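Local structure of putative ABC transporter amino acid-binding protein (Sinorhizobium meliloti, 2Q88) at residues I119-P130 against A142-V152. The protein binds the compatible solute ectoine, and also recognises hydroxyectoine, probably delivering them to an ABC transporter for osmoprotection. Residues are numbered along the deposited sequence; the frame is centred on the assembly and turned at random.
Sequences IADNPDAKIGAP and AGVPRDRVIVV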
loop_
_atom_site.group_PDB
_atom_site.type_symbol
_atom_site.label_atom_id
_atom_site.label_comp_id
_atom_site.label_asym_id
_atom_site.label_seq_id
_atom_site.Cartn_x
_atom_site.Cartn_y
_atom_site.Cartn_z
ATOM N N ILE A 119 -21.129 -7.668 2.936
ATOM C CA ILE A 119 -20.657 -8.741 2.075
ATOM C C ILE A 119 -20.747 -10.073 2.793
ATOM O O ILE A 119 -21.152 -11.072 2.198
ATOM C CB ILE A 119 -19.200 -8.487 1.617
ATOM C CG1 ILE A 119 -19.076 -7.122 0.922
ATOM C CG2 ILE A 119 -18.731 -9.604 0.663
ATOM C CD1 ILE A 119 -17.634 -6.674 0.756
ATOM N N ALA A 120 -20.374 -10.085 4.076
ATOM C CA ALA A 120 -20.455 -11.302 4.873
ATOM C C ALA A 120 -21.897 -11.793 4.989
ATOM O O ALA A 120 -22.154 -12.997 4.939
ATOM C CB ALA A 120 -19.855 -11.076 6.249
ATOM N N ASP A 121 -22.826 -10.851 5.124
ATOM C CA ASP A 121 -24.262 -11.139 5.301
ATOM C C ASP A 121 -24.984 -11.721 4.075
ATOM O O ASP A 121 -26.030 -12.355 4.212
ATOM C CB ASP A 121 -24.986 -9.865 5.737
ATOM C CG ASP A 121 -24.643 -9.441 7.163
ATOM O OD1 ASP A 121 -24.152 -10.275 7.955
ATOM O OD2 ASP A 121 -24.846 -8.284 7.583
ATOM N N ASN A 122 -24.446 -11.478 2.887
ATOM C CA ASN A 122 -25.044 -11.958 1.639
ATOM C C ASN A 122 -24.217 -13.125 1.109
ATOM O O ASN A 122 -23.085 -12.918 0.696
ATOM C CB ASN A 122 -25.081 -10.804 0.618
ATOM C CG ASN A 122 -25.711 -11.195 -0.703
ATOM O OD1 ASN A 122 -25.810 -12.378 -1.036
ATOM N ND2 ASN A 122 -26.150 -10.195 -1.468
ATOM N N PRO A 123 -24.756 -14.352 1.126
ATOM C CA PRO A 123 -23.994 -15.537 0.691
ATOM C C PRO A 123 -23.700 -15.582 -0.805
ATOM O O PRO A 123 -22.914 -16.424 -1.250
ATOM C CB PRO A 123 -24.906 -16.708 1.081
ATOM C CG PRO A 123 -25.851 -16.134 2.051
ATOM C CD PRO A 123 -26.108 -14.727 1.571
ATOM N N ASP A 124 -24.311 -14.691 -1.579
ATOM C CA ASP A 124 -24.012 -14.608 -3.008
ATOM C C ASP A 124 -22.814 -13.727 -3.276
ATOM O O ASP A 124 -22.148 -13.906 -4.291
ATOM C CB ASP A 124 -25.196 -14.065 -3.803
ATOM C CG ASP A 124 -26.413 -14.936 -3.698
ATOM O OD1 ASP A 124 -26.276 -16.155 -3.418
ATOM O OD2 ASP A 124 -27.557 -14.481 -3.882
ATOM N N ALA A 125 -22.536 -12.788 -2.365
ATOM C CA ALA A 125 -21.570 -11.716 -2.619
ATOM C C ALA A 125 -20.130 -12.197 -2.583
ATOM O O ALA A 125 -19.678 -12.789 -1.601
ATOM C CB ALA A 125 -21.763 -10.569 -1.630
ATOM N N LYS A 126 -19.412 -11.942 -3.661
ATOM C CA LYS A 126 -17.991 -12.233 -3.686
ATOM C C LYS A 126 -17.231 -10.924 -3.777
ATOM O O LYS A 126 -17.574 -10.053 -4.584
ATOM C CB LYS A 126 -17.643 -13.156 -4.851
ATOM C CG LYS A 126 -18.155 -14.577 -4.682
ATOM C CD LYS A 126 -17.640 -15.490 -5.776
ATOM C CE LYS A 126 -18.306 -16.862 -5.680
ATOM N NZ LYS A 126 -18.087 -17.670 -6.905
ATOM N N ILE A 127 -16.193 -10.793 -2.960
ATOM C CA ILE A 127 -15.325 -9.617 -3.022
ATOM C C ILE A 127 -13.941 -9.955 -3.566
ATOM O O ILE A 127 -13.324 -10.932 -3.138
ATOM C CB ILE A 127 -15.220 -8.939 -1.637
ATOM C CG1 ILE A 127 -14.170 -7.812 -1.665
ATOM C CG2 ILE A 127 -14.890 -9.963 -0.528
ATOM C CD1 ILE A 127 -14.365 -6.757 -0.598
ATOM N N GLY A 128 -13.458 -9.140 -4.500
ATOM C CA GLY A 128 -12.100 -9.287 -5.009
ATOM C C GLY A 128 -11.179 -8.362 -4.252
ATOM O O GLY A 128 -11.557 -7.246 -3.901
ATOM N N ALA A 129 -9.957 -8.817 -3.995
ATOM C CA ALA A 129 -9.000 -8.026 -3.221
ATOM C C ALA A 129 -7.601 -8.584 -3.424
ATOM O O ALA A 129 -7.448 -9.778 -3.686
ATOM C CB ALA A 129 -9.363 -8.064 -1.743
ATOM N N PRO A 130 -6.579 -7.746 -3.285
ATOM C CA PRO A 130 -5.202 -8.236 -3.400
ATOM C C PRO A 130 -4.875 -9.256 -2.311
ATOM O O PRO A 130 -5.257 -9.078 -1.155
ATOM C CB PRO A 130 -4.352 -6.968 -3.273
ATOM C CG PRO A 130 -5.233 -5.947 -2.664
ATOM C CD PRO A 130 -6.642 -6.288 -3.069
ATOM N N ALA A 142 -14.633 -9.759 8.952
ATOM C CA ALA A 142 -16.065 -9.434 8.987
ATOM C C ALA A 142 -16.918 -10.688 8.867
ATOM O O ALA A 142 -18.148 -10.640 9.033
ATOM C CB ALA A 142 -16.416 -8.460 7.867
ATOM N N GLY A 143 -16.266 -11.806 8.561
ATOM C CA GLY A 143 -16.952 -13.083 8.445
ATOM C C GLY A 143 -17.219 -13.544 7.025
ATOM O O GLY A 143 -17.940 -14.516 6.829
ATOM N N VAL A 144 -16.662 -12.856 6.022
ATOM C CA VAL A 144 -16.785 -13.357 4.647
ATOM C C VAL A 144 -15.943 -14.633 4.574
ATOM O O VAL A 144 -14.749 -14.599 4.894
ATOM C CB VAL A 144 -16.315 -12.333 3.590
ATOM C CG1 VAL A 144 -16.585 -12.853 2.178
ATOM C CG2 VAL A 144 -16.999 -10.994 3.808
ATOM N N PRO A 145 -16.566 -15.754 4.203
ATOM C CA PRO A 145 -15.860 -17.033 4.079
ATOM C C PRO A 145 -14.729 -16.941 3.067
ATOM O O PRO A 145 -14.823 -16.161 2.118
ATOM C CB PRO A 145 -16.943 -17.974 3.542
ATOM C CG PRO A 145 -18.216 -17.353 3.945
ATOM C CD PRO A 145 -18.004 -15.894 3.900
ATOM N N ARG A 146 -13.690 -17.746 3.259
ATOM C CA ARG A 146 -12.506 -17.727 2.391
ATOM C C ARG A 146 -12.873 -17.856 0.911
ATOM O O ARG A 146 -12.296 -17.177 0.065
ATOM C CB ARG A 146 -11.525 -18.839 2.804
ATOM C CG ARG A 146 -10.279 -18.967 1.940
ATOM C CD ARG A 146 -9.276 -17.838 2.112
ATOM N NE ARG A 146 -9.473 -16.762 1.137
ATOM C CZ ARG A 146 -8.630 -15.746 0.978
ATOM N NH1 ARG A 146 -7.551 -15.660 1.742
ATOM N NH2 ARG A 146 -8.865 -14.812 0.065
ATOM N N ASP A 147 -13.858 -18.700 0.607
ATOM C CA ASP A 147 -14.226 -18.953 -0.785
ATOM C C ASP A 147 -15.004 -17.811 -1.464
ATOM O O ASP A 147 -15.219 -17.844 -2.677
ATOM C CB ASP A 147 -14.919 -20.313 -0.949
ATOM C CG ASP A 147 -16.242 -20.416 -0.194
ATOM O OD1 ASP A 147 -16.731 -19.420 0.383
ATOM O OD2 ASP A 147 -16.874 -21.490 -0.119
ATOM N N ARG A 148 -15.395 -16.800 -0.687
ATOM C CA ARG A 148 -16.027 -15.593 -1.241
ATOM C C ARG A 148 -15.106 -14.374 -1.199
ATOM O O ARG A 148 -15.503 -13.278 -1.598
ATOM C CB ARG A 148 -17.340 -15.275 -0.515
ATOM C CG ARG A 148 -18.389 -16.349 -0.656
ATOM C CD ARG A 148 -19.797 -15.833 -0.501
ATOM N NE ARG A 148 -20.283 -15.813 0.878
ATOM C CZ ARG A 148 -20.533 -14.716 1.596
ATOM N NH1 ARG A 148 -20.305 -13.499 1.101
ATOM N NH2 ARG A 148 -21.006 -14.837 2.832
ATOM N N VAL A 149 -13.882 -14.566 -0.710
ATOM C CA VAL A 149 -12.844 -13.546 -0.802
ATOM C C VAL A 149 -11.871 -13.993 -1.889
ATOM O O VAL A 149 -11.126 -14.944 -1.709
ATOM C CB VAL A 149 -12.115 -13.288 0.540
ATOM C CG1 VAL A 149 -11.092 -12.146 0.380
ATOM C CG2 VAL A 149 -13.103 -12.924 1.617
ATOM N N ILE A 150 -11.926 -13.304 -3.026
ATOM C CA ILE A 150 -11.294 -13.754 -4.249
ATOM C C ILE A 150 -10.014 -12.961 -4.481
ATOM O O ILE A 150 -10.043 -11.739 -4.560
ATOM C CB ILE A 150 -12.267 -13.553 -5.451
ATOM C CG1 ILE A 150 -13.646 -14.203 -5.196
ATOM C CG2 ILE A 150 -11.619 -13.964 -6.782
ATOM C CD1 ILE A 150 -13.632 -15.690 -4.807
ATOM N N VAL A 151 -8.885 -13.649 -4.572
ATOM C CA VAL A 151 -7.618 -12.947 -4.783
ATOM C C VAL A 151 -7.619 -12.317 -6.177
ATOM O O VAL A 151 -7.997 -12.971 -7.152
ATOM C CB VAL A 151 -6.421 -13.890 -4.604
ATOM C CG1 VAL A 151 -5.108 -13.179 -4.915
ATOM C CG2 VAL A 151 -6.407 -14.478 -3.166
ATOM N N VAL A 152 -7.206 -11.051 -6.261
ATOM C CA VAL A 152 -7.090 -10.322 -7.537
ATOM C C VAL A 152 -5.652 -9.790 -7.647
ATOM O O VAL A 152 -5.225 -9.030 -6.777
ATOM C CB VAL A 152 -8.119 -9.146 -7.601
ATOM C CG1 VAL A 152 -7.870 -8.245 -8.815
ATOM C CG2 VAL A 152 -9.532 -9.684 -7.647
#
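Arg-148 reaches across to the end of helix 116-121 and the turn after it, where its guanidinium meets a cluster of backbone carbonyls. Arg-148 NH1 donates two hydrogen bonds, to Ile-119 O at 2.8 Å and to Ala-125 O at 2.9 Å. Arg-148 NH2 gives a third, to Ala-120 O at 3.0 Å. All three acceptors lie near the guanidinium plane, at its edge. NH1 meets Ala-125 O on a lone pair, but stands above the carbonyl plane of Ile-119. The chain bends at chi3 (-88°), which turns the guanidinium toward the helix end. Pro-123 CA lies over one face, toward the rim, and Pro-145 CD over the opposite face, also toward the rim. The positive charge probably offsets the negative end of the helix dipole. With an alanine in place of Arg-148, the carbonyls of Ile-119, Ala-120 and Ala-125 would probably lose these donors, and the tie from the helix end and turn to residues 142-152 would weaken.

Ala-120 CB fits against Ala-142 O, at 3.3 Å, and against CG2 of Val-144. The same CG2 also packs on Ile-119 CG2.

Ile-127 begins the parallel strand pairing. Its N donates to Arg-148 O, and Ile-127 O receives Ile-150 N at 2.8 Å in a nearly straight bond (177°). Ile-127 CG2 lies beside Val-149 CG2, 4.1 Å away. Ala-129 N to Ile-150 O and Val-152 N to Ala-129 O continue the pairing. At the far end Pro-130 reaches the bound ectoine.

Strands 127-129 and 149-151 belong to a beta-alpha-beta unit, with helix 134-141 as the crossover. Strand 169-173 runs parallel to strand 127-129 along its other edge.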